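PDB 3R3R: ferripyochelin binding protein from Salmonella enterica subsp. enterica serovar Typhimurium, which binds zinc on a left-handed beta-helix and, as a member of the gamma-class carbonic anhydrase family, may act as a related enzyme. Local coordinates for residues V30-V34 and I48-V52; D39-W43 and Y171-K175; I127-V133 and L144-V150. All coordinates share one frame; numbering follows the deposited sequence. Where two conformers were deposited one is given.

Contact 1: residues V30-V34 and I48-V52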
# COMPACT_ATOMS: atom_id res chain seq x y z
N VAL A 30 -6.75 10.72 3.51
CA VAL A 30 -5.84 10.00 4.40
C VAL A 30 -6.23 10.34 5.84
O VAL A 30 -6.11 11.49 6.25
CB VAL A 30 -4.37 10.38 4.10
CG1 VAL A 30 -3.42 9.65 5.05
CG2 VAL A 30 -4.06 10.08 2.63
N ILE A 31 -6.71 9.34 6.57
CA ILE A 31 -7.35 9.55 7.86
C ILE A 31 -6.63 8.84 8.99
O ILE A 31 -6.32 7.65 8.90
CB ILE A 31 -8.80 9.00 7.82
CG1 ILE A 31 -9.64 9.74 6.78
CG2 ILE A 31 -9.46 9.04 9.19
CD1 ILE A 31 -10.87 8.97 6.34
N GLY A 32 -6.40 9.55 10.08
CA GLY A 32 -5.99 8.89 11.31
C GLY A 32 -4.52 8.53 11.35
O GLY A 32 -3.66 9.30 10.92
N ASP A 33 -4.25 7.35 11.90
CA ASP A 33 -2.88 6.95 12.19
C ASP A 33 -2.27 6.28 10.95
O ASP A 33 -2.17 5.04 10.86
CB ASP A 33 -2.84 6.02 13.40
CG ASP A 33 -1.43 5.79 13.91
OD1 ASP A 33 -0.45 6.31 13.32
OD2 ASP A 33 -1.31 5.07 14.93
N VAL A 34 -1.91 7.13 9.98
CA VAL A 34 -1.29 6.70 8.74
C VAL A 34 0.10 7.31 8.73
O VAL A 34 0.26 8.53 8.79
CB VAL A 34 -2.08 7.18 7.51
CG1 VAL A 34 -1.37 6.79 6.22
CG2 VAL A 34 -3.50 6.59 7.56
N ILE A 48 -6.91 6.07 2.39
CA ILE A 48 -6.13 5.33 3.39
C ILE A 48 -6.74 5.67 4.73
O ILE A 48 -6.64 6.81 5.17
CB ILE A 48 -4.63 5.69 3.38
CG1 ILE A 48 -4.08 5.64 1.95
CG2 ILE A 48 -3.88 4.73 4.30
CD1 ILE A 48 -2.60 5.98 1.81
N ARG A 49 -7.39 4.70 5.37
CA ARG A 49 -8.16 4.97 6.57
C ARG A 49 -7.58 4.20 7.75
O ARG A 49 -7.82 3.00 7.91
CB ARG A 49 -9.65 4.65 6.33
CG ARG A 49 -10.55 5.03 7.49
CD ARG A 49 -11.99 5.35 7.07
NE ARG A 49 -12.72 4.25 6.43
CZ ARG A 49 -13.41 3.29 7.06
NH1 ARG A 49 -14.08 2.38 6.35
NH2 ARG A 49 -13.45 3.24 8.39
N GLY A 50 -6.76 4.89 8.54
CA GLY A 50 -6.12 4.29 9.70
C GLY A 50 -6.83 4.69 10.98
O GLY A 50 -6.23 5.28 11.87
N ASP A 51 -8.12 4.37 11.07
CA ASP A 51 -8.89 4.78 12.23
C ASP A 51 -8.94 3.74 13.35
O ASP A 51 -8.44 4.00 14.44
CB ASP A 51 -10.30 5.27 11.83
CG ASP A 51 -11.06 4.31 10.88
OD1 ASP A 51 -10.65 3.17 10.64
OD2 ASP A 51 -12.10 4.76 10.39
N VAL A 52 -9.45 2.56 13.05
CA VAL A 52 -9.57 1.50 14.04
C VAL A 52 -8.27 0.71 14.20
O VAL A 52 -8.16 -0.14 15.06
CB VAL A 52 -10.76 0.57 13.75
CG1 VAL A 52 -12.03 1.37 13.72
CG2 VAL A 52 -10.57 -0.18 12.44

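Contact 2: residues D39-W43 and Y171-K175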
# COMPACT_ATOMS: atom_id res chain seq x y z
N ASP A 39 9.46 9.79 0.50
CA ASP A 39 9.34 9.45 -0.91
C ASP A 39 8.13 8.58 -1.25
O ASP A 39 8.06 8.03 -2.34
CB ASP A 39 10.63 8.81 -1.44
CG ASP A 39 11.78 9.79 -1.51
OD1 ASP A 39 11.64 10.86 -2.14
OD2 ASP A 39 12.83 9.49 -0.91
N VAL A 40 7.18 8.47 -0.33
CA VAL A 40 5.91 7.80 -0.62
C VAL A 40 5.09 8.68 -1.57
O VAL A 40 5.07 9.91 -1.44
CB VAL A 40 5.13 7.51 0.68
CG1 VAL A 40 3.67 7.18 0.42
CG2 VAL A 40 5.77 6.35 1.42
N GLY A 41 4.42 8.04 -2.53
CA GLY A 41 3.50 8.74 -3.40
C GLY A 41 2.11 8.16 -3.29
O GLY A 41 1.94 6.96 -3.54
N ILE A 42 1.14 9.00 -2.94
CA ILE A 42 -0.27 8.61 -2.87
C ILE A 42 -0.96 9.31 -4.04
O ILE A 42 -1.04 10.55 -4.09
CB ILE A 42 -0.92 9.04 -1.54
CG1 ILE A 42 -0.08 8.61 -0.33
CG2 ILE A 42 -2.38 8.56 -1.48
CD1 ILE A 42 0.22 7.14 -0.26
N TRP A 43 -1.41 8.51 -4.99
CA TRP A 43 -1.91 8.98 -6.27
C TRP A 43 -3.41 9.36 -6.18
O TRP A 43 -4.00 9.25 -5.10
CB TRP A 43 -1.56 7.90 -7.33
CG TRP A 43 -0.07 7.88 -7.50
CD1 TRP A 43 0.87 7.27 -6.70
CD2 TRP A 43 0.67 8.64 -8.47
NE1 TRP A 43 2.15 7.57 -7.14
CE2 TRP A 43 2.05 8.41 -8.22
CE3 TRP A 43 0.30 9.47 -9.53
CZ2 TRP A 43 3.05 9.00 -9.00
CZ3 TRP A 43 1.29 10.05 -10.30
CH2 TRP A 43 2.65 9.81 -10.03
N TYR A 171 8.40 5.23 -10.04
CA TYR A 171 7.33 5.94 -9.34
C TYR A 171 7.85 7.04 -8.41
O TYR A 171 7.18 8.05 -8.22
CB TYR A 171 6.36 4.97 -8.63
CG TYR A 171 5.10 4.78 -9.47
CD1 TYR A 171 4.05 5.68 -9.35
CD2 TYR A 171 5.00 3.76 -10.40
CE1 TYR A 171 2.91 5.57 -10.14
CE2 TYR A 171 3.86 3.64 -11.20
CZ TYR A 171 2.82 4.55 -11.05
OH TYR A 171 1.67 4.45 -11.81
N VAL A 172 9.05 6.87 -7.85
CA VAL A 172 9.64 7.97 -7.09
C VAL A 172 9.95 9.14 -8.05
O VAL A 172 9.64 10.30 -7.76
CB VAL A 172 10.93 7.53 -6.35
CG1 VAL A 172 11.72 8.75 -5.86
CG2 VAL A 172 10.56 6.61 -5.19
N LYS A 173 10.53 8.84 -9.21
CA LYS A 173 10.80 9.88 -10.20
C LYS A 173 9.51 10.60 -10.62
O LYS A 173 9.47 11.84 -10.70
CB LYS A 173 11.50 9.29 -11.43
CG LYS A 173 12.89 8.71 -11.16
CD LYS A 173 13.55 8.27 -12.46
CE LYS A 173 14.80 7.45 -12.19
NZ LYS A 173 14.47 6.16 -11.53
N TRP A 174 8.46 9.83 -10.88
CA TRP A 174 7.22 10.41 -11.36
C TRP A 174 6.56 11.26 -10.29
O TRP A 174 6.08 12.35 -10.58
CB TRP A 174 6.30 9.34 -11.95
CG TRP A 174 6.91 8.67 -13.18
CD1 TRP A 174 7.78 9.23 -14.09
CD2 TRP A 174 6.73 7.31 -13.60
NE1 TRP A 174 8.14 8.30 -15.03
CE2 TRP A 174 7.51 7.12 -14.76
CE3 TRP A 174 5.98 6.23 -13.11
CZ2 TRP A 174 7.54 5.90 -15.44
CZ3 TRP A 174 6.03 5.03 -13.78
CH2 TRP A 174 6.81 4.87 -14.93
N LYS A 175 6.52 10.79 -9.04
CA LYS A 175 5.98 11.68 -8.01
C LYS A 175 6.82 12.95 -7.86
O LYS A 175 6.28 14.03 -7.68
CB LYS A 175 5.70 10.96 -6.68
CG LYS A 175 6.89 10.46 -5.95
CD LYS A 175 7.47 11.47 -4.99
CE LYS A 175 8.65 10.83 -4.32
NZ LYS A 175 9.51 11.83 -3.64
O HOH W 1 4.97 7.57 -6.35

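Contact 3: residues I127-V133 and L144-V150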
# COMPACT_ATOMS: atom_id res chain seq x y z
N ILE A 127 2.46 -10.04 -7.72
CA ILE A 127 1.08 -10.54 -7.75
C ILE A 127 0.44 -10.03 -9.04
O ILE A 127 0.48 -8.86 -9.31
CB ILE A 127 0.30 -10.05 -6.52
CG1 ILE A 127 0.98 -10.58 -5.24
CG2 ILE A 127 -1.19 -10.44 -6.60
CD1 ILE A 127 0.57 -9.89 -4.01
N GLY A 128 -0.12 -10.94 -9.83
CA GLY A 128 -0.75 -10.56 -11.08
C GLY A 128 -1.98 -9.69 -10.87
O GLY A 128 -2.63 -9.74 -9.84
N ALA A 129 -2.34 -8.92 -11.89
CA ALA A 129 -3.55 -8.11 -11.87
C ALA A 129 -4.77 -8.96 -11.55
O ALA A 129 -4.88 -10.11 -11.97
CB ALA A 129 -3.73 -7.41 -13.20
N GLY A 130 -5.72 -8.38 -10.82
CA GLY A 130 -7.00 -9.03 -10.58
C GLY A 130 -6.94 -10.23 -9.64
O GLY A 130 -7.86 -11.05 -9.64
N SER A 131 -5.90 -10.32 -8.82
CA SER A 131 -5.75 -11.47 -7.92
C SER A 131 -6.44 -11.26 -6.58
O SER A 131 -6.80 -10.13 -6.22
CB SER A 131 -4.27 -11.71 -7.66
OG SER A 131 -3.60 -12.12 -8.85
N LEU A 132 -6.61 -12.35 -5.85
CA LEU A 132 -7.14 -12.27 -4.49
C LEU A 132 -6.23 -13.09 -3.58
O LEU A 132 -6.05 -14.28 -3.81
CB LEU A 132 -8.59 -12.76 -4.44
CG LEU A 132 -9.27 -12.55 -3.08
CD1 LEU A 132 -10.76 -12.32 -3.23
CD2 LEU A 132 -8.99 -13.74 -2.24
N VAL A 133 -5.71 -12.45 -2.54
CA VAL A 133 -4.88 -13.13 -1.55
C VAL A 133 -5.73 -13.28 -0.29
O VAL A 133 -6.05 -12.28 0.34
CB VAL A 133 -3.61 -12.32 -1.24
CG1 VAL A 133 -2.76 -13.04 -0.21
CG2 VAL A 133 -2.80 -12.01 -2.51
N LEU A 144 6.05 -15.45 -8.51
CA LEU A 144 4.86 -14.87 -9.10
C LEU A 144 3.63 -15.62 -8.59
O LEU A 144 3.60 -16.86 -8.62
CB LEU A 144 4.93 -15.03 -10.62
CG LEU A 144 3.64 -14.67 -11.38
CD1 LEU A 144 3.34 -13.19 -11.24
CD2 LEU A 144 3.75 -15.05 -12.85
N TYR A 145 2.64 -14.86 -8.14
CA TYR A 145 1.36 -15.40 -7.72
C TYR A 145 0.27 -14.76 -8.54
O TYR A 145 0.32 -13.56 -8.81
CB TYR A 145 1.11 -15.07 -6.25
CG TYR A 145 2.18 -15.66 -5.37
CD1 TYR A 145 2.03 -16.93 -4.84
CD2 TYR A 145 3.37 -14.98 -5.15
CE1 TYR A 145 3.03 -17.49 -4.07
CE2 TYR A 145 4.37 -15.53 -4.39
CZ TYR A 145 4.19 -16.79 -3.84
OH TYR A 145 5.18 -17.37 -3.09
N LEU A 146 -0.69 -15.57 -8.96
CA LEU A 146 -1.86 -14.96 -9.61
C LEU A 146 -3.07 -15.86 -9.50
O LEU A 146 -3.00 -17.03 -9.21
CB LEU A 146 -1.53 -14.62 -11.06
CG LEU A 146 -1.34 -15.83 -11.96
CD1 LEU A 146 -2.66 -16.23 -12.60
CD2 LEU A 146 -0.28 -15.57 -13.03
N GLY A 147 -4.22 -15.20 -9.62
CA GLY A 147 -5.50 -15.89 -9.54
C GLY A 147 -6.32 -15.44 -8.36
O GLY A 147 -5.87 -14.68 -7.50
N SER A 148 -7.57 -15.90 -8.36
CA SER A 148 -8.52 -15.62 -7.29
C SER A 148 -9.12 -16.94 -6.78
O SER A 148 -10.07 -17.46 -7.37
CB SER A 148 -9.60 -14.68 -7.81
OG SER A 148 -10.59 -14.43 -6.84
N PRO A 149 -8.58 -17.50 -5.67
CA PRO A 149 -7.44 -17.03 -4.88
C PRO A 149 -6.11 -17.36 -5.57
O PRO A 149 -6.04 -18.22 -6.46
CB PRO A 149 -7.59 -17.82 -3.57
CG PRO A 149 -8.17 -19.12 -4.01
CD PRO A 149 -9.13 -18.77 -5.14
N VAL A 150 -5.05 -16.68 -5.15
CA VAL A 150 -3.79 -16.84 -5.85
C VAL A 150 -3.22 -18.24 -5.76
O VAL A 150 -3.39 -18.94 -4.76
CB VAL A 150 -2.69 -15.87 -5.34
CG1 VAL A 150 -3.00 -14.43 -5.73
CG2 VAL A 150 -2.45 -16.03 -3.82
O HOH W 2 -5.84 -12.90 -11.39

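Contact 1: residues V30-V34 and I48-V52
Ile48 meets the first segment twice, its carbonyl O 2.9 Å from the donor N of Ile31 and its CG2 packing 3.8 Å from CG2 of Val34. With CG1 anti to the carbonyl carbon (chi1 -49°), CG2 is left anti to the backbone N, and the two side chains cross at about a right angle on the buried side, where Val30 also lies. Arg49 faces the other way. Its CD runs alongside CD1 of Ile31, 3.9 Å off, before the chain bends at chi3; the guanidinium then turns to Asp51, NH2 reaching OD2 at 2.9 Å nearly in plane, on the carboxylate's syn lone pair. Gly50 gives its N to Ile31 O (2.8 Å) and takes the N of Asp33 on its own O (2.9 Å); with no side chain on Gly50, Val34 CG2 can lie against its backbone N. Asp33, centre of an inverse gamma turn, sends its carboxylate to Arg35. Asp51 is held by more than Arg49: OD1 bonds His70, a zinc ligand. The Arg49 side chain lies about 5 Å from the zinc. Parallel, in-register pairing up to a shared corner typifies successive coils of a left-handed beta-helix, here bordering the zinc site.

Contact 2: residues D39-W43 and Y171-K175
Trp43 and Tyr171 form an offset edge-to-face pair, their planes at 87° and the centroid of the five-membered ring 5.1 Å from that of the phenol. The indole offers a face and the tyrosine an edge: CE1 of Tyr171 stands over the rim of the indole, 3.5 Å from Trp43 CE2, with CD1 beside it. Trp43 gets there with CG anti to its carbonyl carbon (chi1 -69°), the indole reaching from just beyond strand 41-42 toward the helix. Tyr171 has a less regular first torsion, -100°, which swings its ring off a staggered position and against the face of the indole. One face of the phenol carries CE3 of Trp174 over its centre, so the edge that meets Trp43 belongs to a ring already packed within the helix. In the indole plane a water accepts from Trp43 NE1 (2.9 Å) and donates to Tyr171 O (2.9 Å), a carbonyl that also receives the helical bond from Lys175 N. The lie of the helix puts Lys175 CB 4.0 Å from Trp43 CZ2. From there CG sits between the backbone N and the carbonyl carbon, and the chain bends once, at chi2, before running extended, so that CE passes Asp39 O and NZ reaches Asp39 OD1 at 2.8 Å on the anti lone pair. NZ also bonds Arg21 O, and Arg21 makes a second salt bridge to Asp39 OD1. The C-terminal helix 158-182, packed along a face of the left-handed beta-helix, is therefore attached to this coil by two unlike means, aromatic packing with a water-mediated bond to the helix backbone beside it, and a charged pair. With two cations gathered on Asp39, its carboxylate is probably held firmly in the ionised form.

Contact 3: residues I127-V133 and L144-V150
Leu132 and Val150 meet through peptide planes, the flat groups that carry this contact. The carbonyl O of Leu132 accepts Val150 N at 2.9 Å, the donor tilted 20° from the carbonyl plane, and Pro149 CA also approaches this oxygen, at 3.3 Å. The cis peptide before Pro149 belongs to the turn that brings Val150 N there. The N of the same Leu132 bonds to Gly147 O (2.9 Å), again from a tilted direction, whereas Gly128 N meets Tyr145 O almost end-on. Ser131 OG lies 2.8 Å from Gly128 O, above the carbonyl plane (43° out of it). That hydroxyl lies beside its own backbone N, anti to the carbonyl carbon (chi1 -66°), and so spans the type II turn from Gly128 to Ser131. It donates to Gly128 O and accepts Gly147 N at 3.2 Å, tying the turn to the other segment. Next to it, CG1 of Val150 fits 3.6 Å from Ser131 CB and 4.0 Å from Val133 CG2, with Leu139 packed against both valines. Strand 132-133, in the last coils of the left-handed, hexapeptide-repeat beta-helix, is outermost in its sheet within the chain, bonded on its inner side to Ile114. The chemistry implies that residues 147-150 supply backbone partners for its outer edge, while one serine hydroxyl fixes the turn by serving as donor and acceptor at once.

From the N terminus, contact 1 opens at residues 30-34 and contact 2 at 39-43, before contact 1 closes at 48-52; the two loops therefore cross. They also touch, Ile48 CD1 lying 3.7 Å from Ile42 CD1 inside the beta-helix. Contact 3 opens at 127-133 and closes at 144-150, nested within the long loop that contact 2 seals at 171-175. Contacts 1 and 3 join neighbouring coils on opposite sides of the chain's centre, 26 Å apart between centres, and share a parallel sheet. Contact 2 differs in kind, bringing helix 158-182 back along the beta-helix to an early coil, far in sequence but near in space.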